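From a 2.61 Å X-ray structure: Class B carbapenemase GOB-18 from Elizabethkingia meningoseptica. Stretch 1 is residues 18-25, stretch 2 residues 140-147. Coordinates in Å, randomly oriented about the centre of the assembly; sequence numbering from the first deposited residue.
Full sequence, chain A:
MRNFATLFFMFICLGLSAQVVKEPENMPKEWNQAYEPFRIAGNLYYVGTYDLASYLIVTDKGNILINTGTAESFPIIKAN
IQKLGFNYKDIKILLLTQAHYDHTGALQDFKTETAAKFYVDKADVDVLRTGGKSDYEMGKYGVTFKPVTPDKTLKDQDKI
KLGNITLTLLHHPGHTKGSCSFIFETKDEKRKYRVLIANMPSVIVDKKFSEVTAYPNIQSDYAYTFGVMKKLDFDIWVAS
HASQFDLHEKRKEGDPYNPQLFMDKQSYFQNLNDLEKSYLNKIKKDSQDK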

ATOM      1  N   ALA A  18      -6.233  24.532 -13.686  1.00 32.58           N
ATOM      2  CA  ALA A  18      -6.157  23.246 -12.992  1.00 31.91           C
ATOM      3  C   ALA A  18      -6.359  23.426 -11.502  1.00 34.17           C
ATOM      4  O   ALA A  18      -5.782  24.339 -10.902  1.00 32.69           O
ATOM      5  CB  ALA A  18      -4.818  22.563 -13.256  1.00 32.68           C
ATOM      6  N   GLN A  19      -7.194  22.554 -10.906  1.00 31.29           N
ATOM      7  CA  GLN A  19      -7.443  22.506  -9.461  1.00 30.75           C
ATOM      8  C   GLN A  19      -6.060  22.239  -8.826  1.00 32.90           C
ATOM      9  O   GLN A  19      -5.344  21.331  -9.263  1.00 32.77           O
ATOM     10  CB  GLN A  19      -8.416  21.374  -9.120  1.00 32.23           C
ATOM     11  CG  GLN A  19      -9.762  21.458  -9.850  1.00 53.91           C
ATOM     12  CD  GLN A  19     -10.761  20.415  -9.387  1.00 73.11           C
ATOM     13  OE1 GLN A  19     -10.456  19.532  -8.576  1.00 68.71           O
ATOM     14  NE2 GLN A  19     -11.985  20.486  -9.903  1.00 62.43           N
ATOM     15  N   VAL A  20      -5.657  23.104  -7.885  1.00 26.54           N
ATOM     16  CA  VAL A  20      -4.342  23.104  -7.261  1.00 24.46           C
ATOM     17  C   VAL A  20      -4.147  21.950  -6.280  1.00 25.86           C
ATOM     18  O   VAL A  20      -4.973  21.756  -5.389  1.00 23.88           O
ATOM     19  CB  VAL A  20      -4.038  24.490  -6.620  1.00 27.98           C
ATOM     20  CG1 VAL A  20      -2.628  24.544  -6.039  1.00 28.29           C
ATOM     21  CG2 VAL A  20      -4.225  25.620  -7.631  1.00 27.65           C
ATOM     22  N   VAL A  21      -3.021  21.222  -6.436  1.00 22.40           N
ATOM     23  CA  VAL A  21      -2.589  20.122  -5.573  1.00 22.22           C
ATOM     24  C   VAL A  21      -1.670  20.710  -4.486  1.00 30.25           C
ATOM     25  O   VAL A  21      -0.761  21.469  -4.822  1.00 32.76           O
ATOM     26  CB  VAL A  21      -1.862  19.016  -6.386  1.00 24.30           C
ATOM     27  CG1 VAL A  21      -1.327  17.910  -5.481  1.00 23.63           C
ATOM     28  CG2 VAL A  21      -2.764  18.433  -7.470  1.00 23.93           C
ATOM     29  N   LYS A  22      -1.893  20.361  -3.201  1.00 26.85           N
ATOM     30  CA  LYS A  22      -1.033  20.795  -2.102  1.00 27.36           C
ATOM     31  C   LYS A  22      -0.973  19.754  -0.980  1.00 34.52           C
ATOM     32  O   LYS A  22      -1.966  19.547  -0.266  1.00 34.34           O
ATOM     33  CB  LYS A  22      -1.440  22.178  -1.563  1.00 29.69           C
ATOM     34  CG  LYS A  22      -0.332  22.845  -0.749  1.00 38.34           C
ATOM     35  CD  LYS A  22      -0.879  23.602   0.437  1.00 41.49           C
ATOM     36  CE  LYS A  22       0.226  24.059   1.354  1.00 52.09           C
ATOM     37  NZ  LYS A  22      -0.319  24.754   2.548  1.00 66.16           N
ATOM     38  N   GLU A  23       0.193  19.101  -0.829  1.00 33.66           N
ATOM     39  CA  GLU A  23       0.430  18.100   0.214  1.00 35.26           C
ATOM     40  C   GLU A  23       0.523  18.796   1.573  1.00 45.06           C
ATOM     41  O   GLU A  23       0.963  19.950   1.615  1.00 47.56           O
ATOM     42  CB  GLU A  23       1.736  17.349  -0.040  1.00 36.50           C
ATOM     43  CG  GLU A  23       1.680  16.404  -1.228  1.00 45.75           C
ATOM     44  CD  GLU A  23       2.997  15.776  -1.650  1.00 52.10           C
ATOM     45  OE1 GLU A  23       4.070  16.342  -1.339  1.00 50.88           O
ATOM     46  OE2 GLU A  23       2.948  14.739  -2.348  1.00 31.08           O
ATOM     47  N   PRO A  24       0.142  18.141   2.700  1.00 41.80           N
ATOM     48  CA  PRO A  24       0.257  18.815   3.997  1.00 41.65           C
ATOM     49  C   PRO A  24       1.673  19.310   4.284  1.00 48.01           C
ATOM     50  O   PRO A  24       2.669  18.734   3.814  1.00 47.83           O
ATOM     51  CB  PRO A  24      -0.186  17.741   4.992  1.00 43.08           C
ATOM     52  CG  PRO A  24      -1.055  16.842   4.207  1.00 47.45           C
ATOM     53  CD  PRO A  24      -0.437  16.791   2.855  1.00 43.05           C
ATOM     54  N   GLU A  25       1.736  20.433   5.011  1.00 45.90           N
ATOM     55  CA  GLU A  25       2.960  21.077   5.456  1.00 46.14           C
ATOM     56  C   GLU A  25       3.514  20.148   6.567  1.00 50.18           C
ATOM     57  O   GLU A  25       2.748  19.378   7.170  1.00 49.68           O
ATOM     58  CB  GLU A  25       2.664  22.495   6.010  1.00 47.41           C
ATOM     59  CG  GLU A  25       2.146  23.484   4.973  1.00 57.40           C
ATOM     60  CD  GLU A  25       2.124  24.961   5.339  1.00 84.51           C
ATOM     61  OE1 GLU A  25       2.718  25.344   6.374  1.00 88.78           O
ATOM     62  OE2 GLU A  25       1.527  25.748   4.567  1.00 77.80           O
ATOM     63  N   LYS A 140     -10.258  17.478   4.555  1.00 21.22           N
ATOM     64  CA  LYS A 140     -10.044  18.780   5.216  1.00 19.99           C
ATOM     65  C   LYS A 140      -8.834  19.546   4.622  1.00 25.41           C
ATOM     66  O   LYS A 140      -8.781  20.772   4.730  1.00 25.63           O
ATOM     67  CB  LYS A 140      -9.915  18.635   6.744  1.00 19.76           C
ATOM     68  CG  LYS A 140      -8.711  17.838   7.232  1.00 26.69           C
ATOM     69  CD  LYS A 140      -8.736  17.730   8.748  1.00 48.60           C
ATOM     70  CE  LYS A 140      -7.904  16.590   9.292  1.00 73.61           C
ATOM     71  NZ  LYS A 140      -8.050  16.439  10.771  1.00 86.49           N
ATOM     72  N   TYR A 141      -7.891  18.812   3.982  1.00 21.31           N
ATOM     73  CA  TYR A 141      -6.695  19.340   3.328  1.00 21.41           C
ATOM     74  C   TYR A 141      -6.927  19.663   1.833  1.00 25.28           C
ATOM     75  O   TYR A 141      -6.001  20.126   1.163  1.00 26.06           O
ATOM     76  CB  TYR A 141      -5.524  18.345   3.474  1.00 23.04           C
ATOM     77  CG  TYR A 141      -5.134  18.064   4.906  1.00 25.17           C
ATOM     78  CD1 TYR A 141      -4.353  18.962   5.624  1.00 27.21           C
ATOM     79  CD2 TYR A 141      -5.541  16.895   5.544  1.00 25.87           C
ATOM     80  CE1 TYR A 141      -4.014  18.723   6.956  1.00 28.53           C
ATOM     81  CE2 TYR A 141      -5.208  16.644   6.875  1.00 27.01           C
ATOM     82  CZ  TYR A 141      -4.450  17.566   7.579  1.00 37.23           C
ATOM     83  OH  TYR A 141      -4.091  17.338   8.884  1.00 42.52           O
ATOM     84  N   GLY A 142      -8.131  19.398   1.323  1.00 20.17           N
ATOM     85  CA  GLY A 142      -8.474  19.628  -0.073  1.00 20.08           C
ATOM     86  C   GLY A 142      -7.901  18.584  -1.018  1.00 25.96           C
ATOM     87  O   GLY A 142      -8.166  17.389  -0.854  1.00 25.30           O
ATOM     88  N   VAL A 143      -7.128  19.040  -2.032  1.00 22.98           N
ATOM     89  CA  VAL A 143      -6.483  18.164  -3.019  1.00 22.14           C
ATOM     90  C   VAL A 143      -5.045  17.940  -2.568  1.00 24.80           C
ATOM     91  O   VAL A 143      -4.214  18.849  -2.702  1.00 25.91           O
ATOM     92  CB  VAL A 143      -6.579  18.705  -4.477  1.00 25.52           C
ATOM     93  CG1 VAL A 143      -5.865  17.780  -5.459  1.00 25.77           C
ATOM     94  CG2 VAL A 143      -8.023  18.920  -4.910  1.00 24.85           C
ATOM     95  N   THR A 144      -4.769  16.754  -2.005  1.00 18.86           N
ATOM     96  CA  THR A 144      -3.442  16.362  -1.491  1.00 18.42           C
ATOM     97  C   THR A 144      -2.601  15.606  -2.522  1.00 22.62           C
ATOM     98  O   THR A 144      -1.403  15.416  -2.318  1.00 23.18           O
ATOM     99  CB  THR A 144      -3.558  15.565  -0.181  1.00 24.64           C
ATOM    100  OG1 THR A 144      -4.627  14.629  -0.285  1.00 26.42           O
ATOM    101  CG2 THR A 144      -3.743  16.453   1.031  1.00 19.74           C
ATOM    102  N   PHE A 145      -3.222  15.164  -3.614  1.00 18.76           N
ATOM    103  CA  PHE A 145      -2.536  14.427  -4.666  1.00 18.64           C
ATOM    104  C   PHE A 145      -3.269  14.604  -5.989  1.00 24.78           C
ATOM    105  O   PHE A 145      -4.486  14.840  -5.992  1.00 23.23           O
ATOM    106  CB  PHE A 145      -2.398  12.932  -4.297  1.00 20.14           C
ATOM    107  CG  PHE A 145      -3.688  12.150  -4.232  1.00 21.10           C
ATOM    108  CD1 PHE A 145      -4.397  12.044  -3.039  1.00 24.20           C
ATOM    109  CD2 PHE A 145      -4.157  11.463  -5.343  1.00 22.37           C
ATOM    110  CE1 PHE A 145      -5.563  11.287  -2.971  1.00 24.89           C
ATOM    111  CE2 PHE A 145      -5.333  10.722  -5.280  1.00 25.42           C
ATOM    112  CZ  PHE A 145      -6.024  10.627  -4.091  1.00 23.86           C
ATOM    113  N   LYS A 146      -2.529  14.467  -7.114  1.00 23.17           N
ATOM    114  CA  LYS A 146      -3.081  14.588  -8.472  1.00 23.25           C
ATOM    115  C   LYS A 146      -4.165  13.549  -8.657  1.00 25.05           C
ATOM    116  O   LYS A 146      -3.866  12.356  -8.590  1.00 24.94           O
ATOM    117  CB  LYS A 146      -1.999  14.353  -9.541  1.00 26.36           C
ATOM    118  CG  LYS A 146      -1.088  15.522  -9.871  1.00 41.84           C
ATOM    119  CD  LYS A 146       0.081  14.988 -10.722  1.00 49.36           C
ATOM    120  CE  LYS A 146       0.871  16.046 -11.441  1.00 60.72           C
ATOM    121  NZ  LYS A 146       1.485  15.503 -12.682  1.00 73.34           N
ATOM    122  N   PRO A 147      -5.434  13.960  -8.866  1.00 20.79           N
ATOM    123  CA  PRO A 147      -6.501  12.966  -9.058  1.00 20.24           C
ATOM    124  C   PRO A 147      -6.225  11.990 -10.204  1.00 22.56           C
ATOM    125  O   PRO A 147      -5.582  12.357 -11.183  1.00 19.77           O
ATOM    126  CB  PRO A 147      -7.742  13.830  -9.313  1.00 21.48           C
ATOM    127  CG  PRO A 147      -7.220  15.140  -9.729  1.00 24.43           C
ATOM    128  CD  PRO A 147      -5.976  15.326  -8.951  1.00 20.91           C
TER
HETATM  129  O   HOH W   1      -6.799  22.282  -2.927  1.00 33.13           O

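When two irregular segments pack together, a single backbone hydrogen bond can fix their register while a few compact side chains, each in an ordinary rotamer, fill the space around it. The contact between residues 18-25 and 140-147 of the carbapenemase GOB-18 illustrates the principle. The segments lie more than a hundred residues apart in sequence, and their end-to-end directions differ by 123°, so they do not run as paired strands.

The anchor is the hydrogen bond from K22 N to V143 O, 2.8 Å long and nearly linear at 174°. The same carbonyl oxygen also receives a CA-H...O contact from V21, with V21 CA 3.5 Å from V143 O. On the other side of V21 in sequence, V20 O accepts from a water at 3.1 Å; that water in turn accepts a weak hydrogen bond from V143 N at 3.4 Å, extending the polar link by one bridging molecule.

Around this anchor V21 and V143 have the largest covered areas of any residues in the contact, 71 and 79 Å². V21 and V143 both adopt the t rotamer, although their CA-to-CB bonds are oriented differently: that of V143 points toward the opposing stretch, that of V21 sideways. A branched side chain can still make good contact from a sideways start, because its two methyls spread. V21 CG2 meets V143 CG1 at 3.8 Å and approaches K146 CA at 4.0 Å, while V21 CG1 lies 3.8 Å from F145 CA. V21 thus packs against backbone as much as against side chains. K146 starts sideways but its end leads away, leaving the nearer part of its aliphatic chain beside V21, with K146 CG 4.1 Å from V21 CG2.

P24 offers a more rigid solution. Its CA-to-CB bond points toward the second stretch, and its ring, puckered C-gamma exo, touches two residues there: P24 CD is 3.8 Å from T144 CG2, and P24 CG sits over one face of the Y141 ring, 4.2 Å from Y141 CD1. Y141, with chi1 in m and chi2 at -79°, presents that face to the proline. T144 takes p, with chi1 at 42°, which places its methyl beside P24.

The charged residues show that pointing away need not mean leaving the contact. E23, in m, points away at CA-to-CB, yet E23 CG comes within 3.4 Å of T144 O. K22 also points away; its chain, extended except for an off-well chi2 of -142°, carries K22 NZ to 2.9 Å from E25 OE2, a salt bridge within its own stretch. Its backbone, meanwhile, serves the interface.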